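Local coordinates for protein arylamine n-acetyltransferase NAT (Mycobacterium tuberculosis, PDB 4BGF) that catalyses, as an arylamine N-acetyltransferase (EC 2.3.1.5), transfer of an acetyl group, in this family from acetyl-CoA, to the nitrogen of arylamine substrates, at residues A[131-136]-A[150-155]; A[108-113]-A[125-130]. All coordinates share one frame; numbering follows the deposited sequence.

Contact 1. Residues A[131-136]-A[150-155]; sequences GGQTPT and THEPYR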
# COMPACT_ATOMS: atom_id res chain seq x y z
N GLY A 131 -1.50 2.97 -0.91
CA GLY A 131 -2.91 3.25 -0.75
C GLY A 131 -3.48 3.42 -2.12
O GLY A 131 -2.96 2.84 -3.06
N GLY A 132 -4.52 4.24 -2.24
CA GLY A 132 -5.28 4.36 -3.48
C GLY A 132 -4.44 4.70 -4.69
O GLY A 132 -4.73 4.23 -5.77
N GLN A 133 -3.38 5.48 -4.52
CA GLN A 133 -2.55 5.94 -5.64
C GLN A 133 -1.23 5.17 -5.76
O GLN A 133 -0.29 5.64 -6.35
CB GLN A 133 -2.27 7.44 -5.46
CG GLN A 133 -1.87 8.22 -6.72
CD GLN A 133 -2.91 8.14 -7.84
OE1 GLN A 133 -2.57 7.89 -8.99
NE2 GLN A 133 -4.15 8.40 -7.52
N THR A 134 -1.17 3.99 -5.19
CA THR A 134 0.05 3.24 -5.25
C THR A 134 0.22 2.85 -6.74
O THR A 134 -0.77 2.81 -7.48
CB THR A 134 -0.05 2.08 -4.23
OG1 THR A 134 1.25 1.68 -3.76
CG2 THR A 134 -0.78 0.91 -4.80
N PRO A 135 1.48 2.65 -7.20
CA PRO A 135 1.65 2.21 -8.60
C PRO A 135 1.17 0.78 -8.83
O PRO A 135 1.23 -0.04 -7.92
CB PRO A 135 3.16 2.29 -8.80
CG PRO A 135 3.70 2.20 -7.43
CD PRO A 135 2.78 2.93 -6.59
N THR A 136 0.73 0.48 -10.04
CA THR A 136 0.01 -0.75 -10.35
C THR A 136 0.85 -1.65 -11.29
O THR A 136 0.44 -2.74 -11.65
CB THR A 136 -1.36 -0.38 -11.00
OG1 THR A 136 -1.12 0.41 -12.15
CG2 THR A 136 -2.19 0.48 -10.07
N THR A 150 -0.49 -0.15 -15.87
CA THR A 150 -1.85 -0.56 -16.17
C THR A 150 -2.87 0.53 -15.91
O THR A 150 -3.97 0.47 -16.45
CB THR A 150 -2.25 -1.73 -15.32
OG1 THR A 150 -2.02 -1.41 -13.94
CG2 THR A 150 -1.42 -2.89 -15.65
N HIS A 151 -2.56 1.47 -15.01
CA HIS A 151 -3.40 2.69 -14.82
C HIS A 151 -2.69 3.91 -15.44
O HIS A 151 -2.30 3.86 -16.58
CB HIS A 151 -3.75 2.93 -13.32
CG HIS A 151 -4.76 1.97 -12.78
ND1 HIS A 151 -4.48 0.62 -12.74
CD2 HIS A 151 -6.00 2.12 -12.28
CE1 HIS A 151 -5.51 -0.01 -12.22
NE2 HIS A 151 -6.45 0.87 -11.94
N GLU A 152 -2.52 4.99 -14.67
CA GLU A 152 -1.89 6.21 -15.14
C GLU A 152 -0.41 5.94 -15.31
O GLU A 152 0.10 4.99 -14.73
CB GLU A 152 -2.09 7.33 -14.10
CG GLU A 152 -3.55 7.50 -13.65
CD GLU A 152 -3.86 6.73 -12.39
OE1 GLU A 152 -3.09 5.81 -12.07
OE2 GLU A 152 -4.88 7.03 -11.75
N PRO A 153 0.29 6.76 -16.12
CA PRO A 153 1.75 6.56 -16.18
C PRO A 153 2.49 7.27 -15.04
O PRO A 153 2.06 8.32 -14.54
CB PRO A 153 2.13 7.22 -17.52
CG PRO A 153 0.86 7.37 -18.25
CD PRO A 153 -0.14 7.64 -17.20
N TYR A 154 3.61 6.68 -14.66
CA TYR A 154 4.43 7.17 -13.57
C TYR A 154 5.80 7.56 -14.07
O TYR A 154 6.20 7.23 -15.19
CB TYR A 154 4.55 6.12 -12.46
CG TYR A 154 3.34 6.03 -11.55
CD1 TYR A 154 2.09 5.77 -12.08
CD2 TYR A 154 3.44 6.21 -10.18
CE1 TYR A 154 0.99 5.69 -11.29
CE2 TYR A 154 2.34 6.13 -9.38
CZ TYR A 154 1.12 5.87 -9.94
OH TYR A 154 -0.00 5.79 -9.18
N ARG A 155 6.50 8.29 -13.22
CA ARG A 155 7.81 8.79 -13.55
C ARG A 155 8.63 8.99 -12.26
O ARG A 155 8.07 9.31 -11.21
CB ARG A 155 7.63 10.10 -14.31
CG ARG A 155 8.88 10.86 -14.58
CD ARG A 155 8.62 12.08 -15.42
NE ARG A 155 8.14 13.22 -14.63
CZ ARG A 155 7.92 14.44 -15.12
NH1 ARG A 155 8.13 14.72 -16.39
NH2 ARG A 155 7.50 15.39 -14.32
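Tyr154 reaches from the start of strand 154-159 into the loop 131-136, and its hydroxyl does the holding: OH donates to Gln133 O at 2.8 Å. The carbonyl oxygen lies at the ring's edge, near its plane, yet the hydroxyl stands above the carbonyl plane, 52° out of it, instead of on a lone pair. Gln133 leaves the backbone with CG anti to N (chi1 -159°) and then bends at chi2, which brings OE1 to 3.3 Å from the same OH, with the amide tilted only 18° from the tyrosine ring. Pro135 covers one face of that ring; its CB sits 4.2 Å from the centroid, a CH-pi contact over the face, offset toward the CE2 rim.

A second grip lies further along, where Thr136 OG1 and Thr150 OG1 share a 2.7 Å hydrogen bond. Both hydroxyls sit between their own N and carbonyl carbon. The side chains of Thr136 and His151 cross at about a right angle, CG2 3.5 Å from ND1, while His151 NE2 is bonded to Thr214 O.

Arg218 of strand 217-222 packs against Gln133, Thr136, His151 and Tyr154, and its guanidinium pairs with Glu152 OE1 in a salt bridge and donates to Gly132 O and Thr134 O. The arrangement is a type I beta turn, Gly131 to Thr134, closed by Thr134 N to Gly131 O at 3.0 Å and held by a tyrosine hydroxyl; in this N-acetyltransferase fold it follows Asp127, the probable triad aspartate, and packs on the first residue of edge strand 154-159.

Contact 2. Residues A[108-113]-A[125-130]; sequences QTHTLL and LVDVGF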
# COMPACT_ATOMS: atom_id res chain seq x y z
N GLN A 108 10.13 9.62 7.86
CA GLN A 108 10.25 8.49 6.93
C GLN A 108 9.37 7.34 7.30
O GLN A 108 9.84 6.37 7.83
CB GLN A 108 11.68 8.01 6.86
CG GLN A 108 12.50 8.88 5.98
CD GLN A 108 13.90 8.43 5.90
OE1 GLN A 108 14.46 7.96 6.88
NE2 GLN A 108 14.49 8.54 4.72
N THR A 109 8.08 7.47 7.05
CA THR A 109 7.09 6.52 7.53
C THR A 109 6.39 5.86 6.34
O THR A 109 5.30 5.34 6.48
CB THR A 109 6.03 7.17 8.47
OG1 THR A 109 5.43 8.29 7.83
CG2 THR A 109 6.62 7.62 9.79
N HIS A 110 7.02 5.95 5.18
CA HIS A 110 6.67 5.11 4.06
C HIS A 110 7.82 4.14 3.70
O HIS A 110 8.98 4.42 3.96
CB HIS A 110 6.26 5.96 2.86
CG HIS A 110 5.77 5.15 1.71
ND1 HIS A 110 4.67 4.33 1.81
CD2 HIS A 110 6.25 5.01 0.46
CE1 HIS A 110 4.49 3.72 0.65
NE2 HIS A 110 5.43 4.12 -0.18
N THR A 111 7.47 3.00 3.14
CA THR A 111 8.44 2.02 2.75
C THR A 111 7.96 1.43 1.44
O THR A 111 6.76 1.24 1.25
CB THR A 111 8.62 0.94 3.84
OG1 THR A 111 9.73 0.09 3.52
CG2 THR A 111 7.39 0.10 4.00
N LEU A 112 8.90 1.22 0.53
CA LEU A 112 8.65 0.53 -0.73
C LEU A 112 9.80 -0.51 -0.95
O LEU A 112 10.60 -0.75 -0.05
CB LEU A 112 8.61 1.55 -1.88
CG LEU A 112 9.91 2.36 -2.11
CD1 LEU A 112 10.02 2.75 -3.52
CD2 LEU A 112 10.04 3.61 -1.22
N LEU A 113 9.88 -1.10 -2.14
CA LEU A 113 10.84 -2.16 -2.46
C LEU A 113 11.61 -1.84 -3.71
O LEU A 113 11.06 -1.23 -4.62
CB LEU A 113 10.15 -3.50 -2.74
CG LEU A 113 9.14 -3.92 -1.70
CD1 LEU A 113 8.48 -5.22 -2.16
CD2 LEU A 113 9.79 -4.03 -0.32
N LEU A 125 11.32 -0.78 -9.09
CA LEU A 125 10.56 -0.36 -7.95
C LEU A 125 9.22 -1.09 -7.86
O LEU A 125 8.51 -1.22 -8.85
CB LEU A 125 10.35 1.14 -8.05
CG LEU A 125 9.65 1.92 -6.94
CD1 LEU A 125 9.93 3.38 -7.19
CD2 LEU A 125 8.13 1.71 -6.82
N VAL A 126 8.88 -1.56 -6.66
CA VAL A 126 7.60 -2.21 -6.38
C VAL A 126 7.00 -1.56 -5.12
O VAL A 126 7.67 -1.38 -4.10
CB VAL A 126 7.78 -3.76 -6.24
CG1 VAL A 126 6.45 -4.46 -5.90
CG2 VAL A 126 8.39 -4.33 -7.50
N ASP A 127 5.73 -1.16 -5.20
CA ASP A 127 5.05 -0.52 -4.07
C ASP A 127 3.54 -0.80 -4.08
O ASP A 127 2.81 -0.16 -4.82
CB ASP A 127 5.28 1.01 -4.07
CG ASP A 127 4.85 1.66 -2.78
OD1 ASP A 127 4.33 0.94 -1.92
OD2 ASP A 127 5.03 2.87 -2.63
N VAL A 128 3.09 -1.74 -3.25
CA VAL A 128 1.68 -2.09 -3.14
C VAL A 128 1.11 -1.54 -1.83
O VAL A 128 0.08 -2.00 -1.36
CB VAL A 128 1.42 -3.64 -3.25
CG1 VAL A 128 1.87 -4.16 -4.59
CG2 VAL A 128 2.12 -4.46 -2.14
N GLY A 129 1.77 -0.53 -1.26
CA GLY A 129 1.44 -0.07 0.07
C GLY A 129 1.21 1.41 0.22
O GLY A 129 1.10 1.89 1.34
N PHE A 130 1.14 2.13 -0.89
CA PHE A 130 0.91 3.55 -0.84
C PHE A 130 -0.60 3.93 -0.75
O PHE A 130 -0.94 5.07 -0.48
CB PHE A 130 1.62 4.24 -2.01
CG PHE A 130 1.59 5.73 -1.92
CD1 PHE A 130 2.33 6.39 -0.96
CD2 PHE A 130 0.81 6.46 -2.79
CE1 PHE A 130 2.29 7.76 -0.85
CE2 PHE A 130 0.76 7.83 -2.70
CZ PHE A 130 1.51 8.49 -1.72
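His110 and Asp127 meet tip to tip: NE2 donates to OD2 at 2.8 Å, with an N-H...O angle of 155°. The oxygen lies in the imidazole plane; NE2 comes to its syn side, somewhat out of the carboxylate plane, and ring and carboxylate are twisted 38° apart. His110 extends with CG anti to its backbone N, toward the other segment. Phe130 turns its edge to one face of the imidazole, CD1 at 3.8 Å from CE1, in an edge-to-face pair with planes at 78°.

The other carboxylate oxygen is engaged too. Asp127 OD1 accepts from Gly129 N at 3.0 Å, an Asx turn, and from Asn74 ND2, so both oxygens are satisfied and the carboxylate's rotation is fixed. Asn74 ND2 also donates to Thr111 O, and its OD1 accepts from Val128 N, so one second-shell residue bonds to both segments.

Beyond the pair, Leu113 and Val126 form an antiparallel hydrogen-bonded pair, each N giving to the other's O at 3.0 Å. Leu112 CD1 packs 3.5 Å from Leu125 CG.

His110 also touches Cys70, consistent with the Cys-His-Asp triad of arylamine N-acetyltransferases. In the hairpin, strand 110-116 neighbours strand 87-95 and strand 124-126 neighbours 139-140; helix 70-83 lies against His110, Thr111 and Leu113, helix 22-35 against Val126 and Val128, and Tyr177 of strand 173-179 meets His110 and Phe130.

Going from the N terminus, strand 110-116 runs out and 124-126 returns, so contact 2 closes the hairpin first. The chain continues directly from 130 into 131-136, passes through strand 139-140 and comes back at 150-155, where contact 1 closes a second loop. The two loops follow one another in series, neither nested nor crossed. They join where Thr134 OG1 lies 2.6 Å from Asp127 O, a probable hydrogen bond, and Pro135 CD packs on the same oxygen. Contact 2 pairs the second and third strands from the 139-140 edge of the seven-stranded sheet, while contact 1 reaches 154-159 at the opposite edge; through Arg218 it also meets the five-stranded sheet.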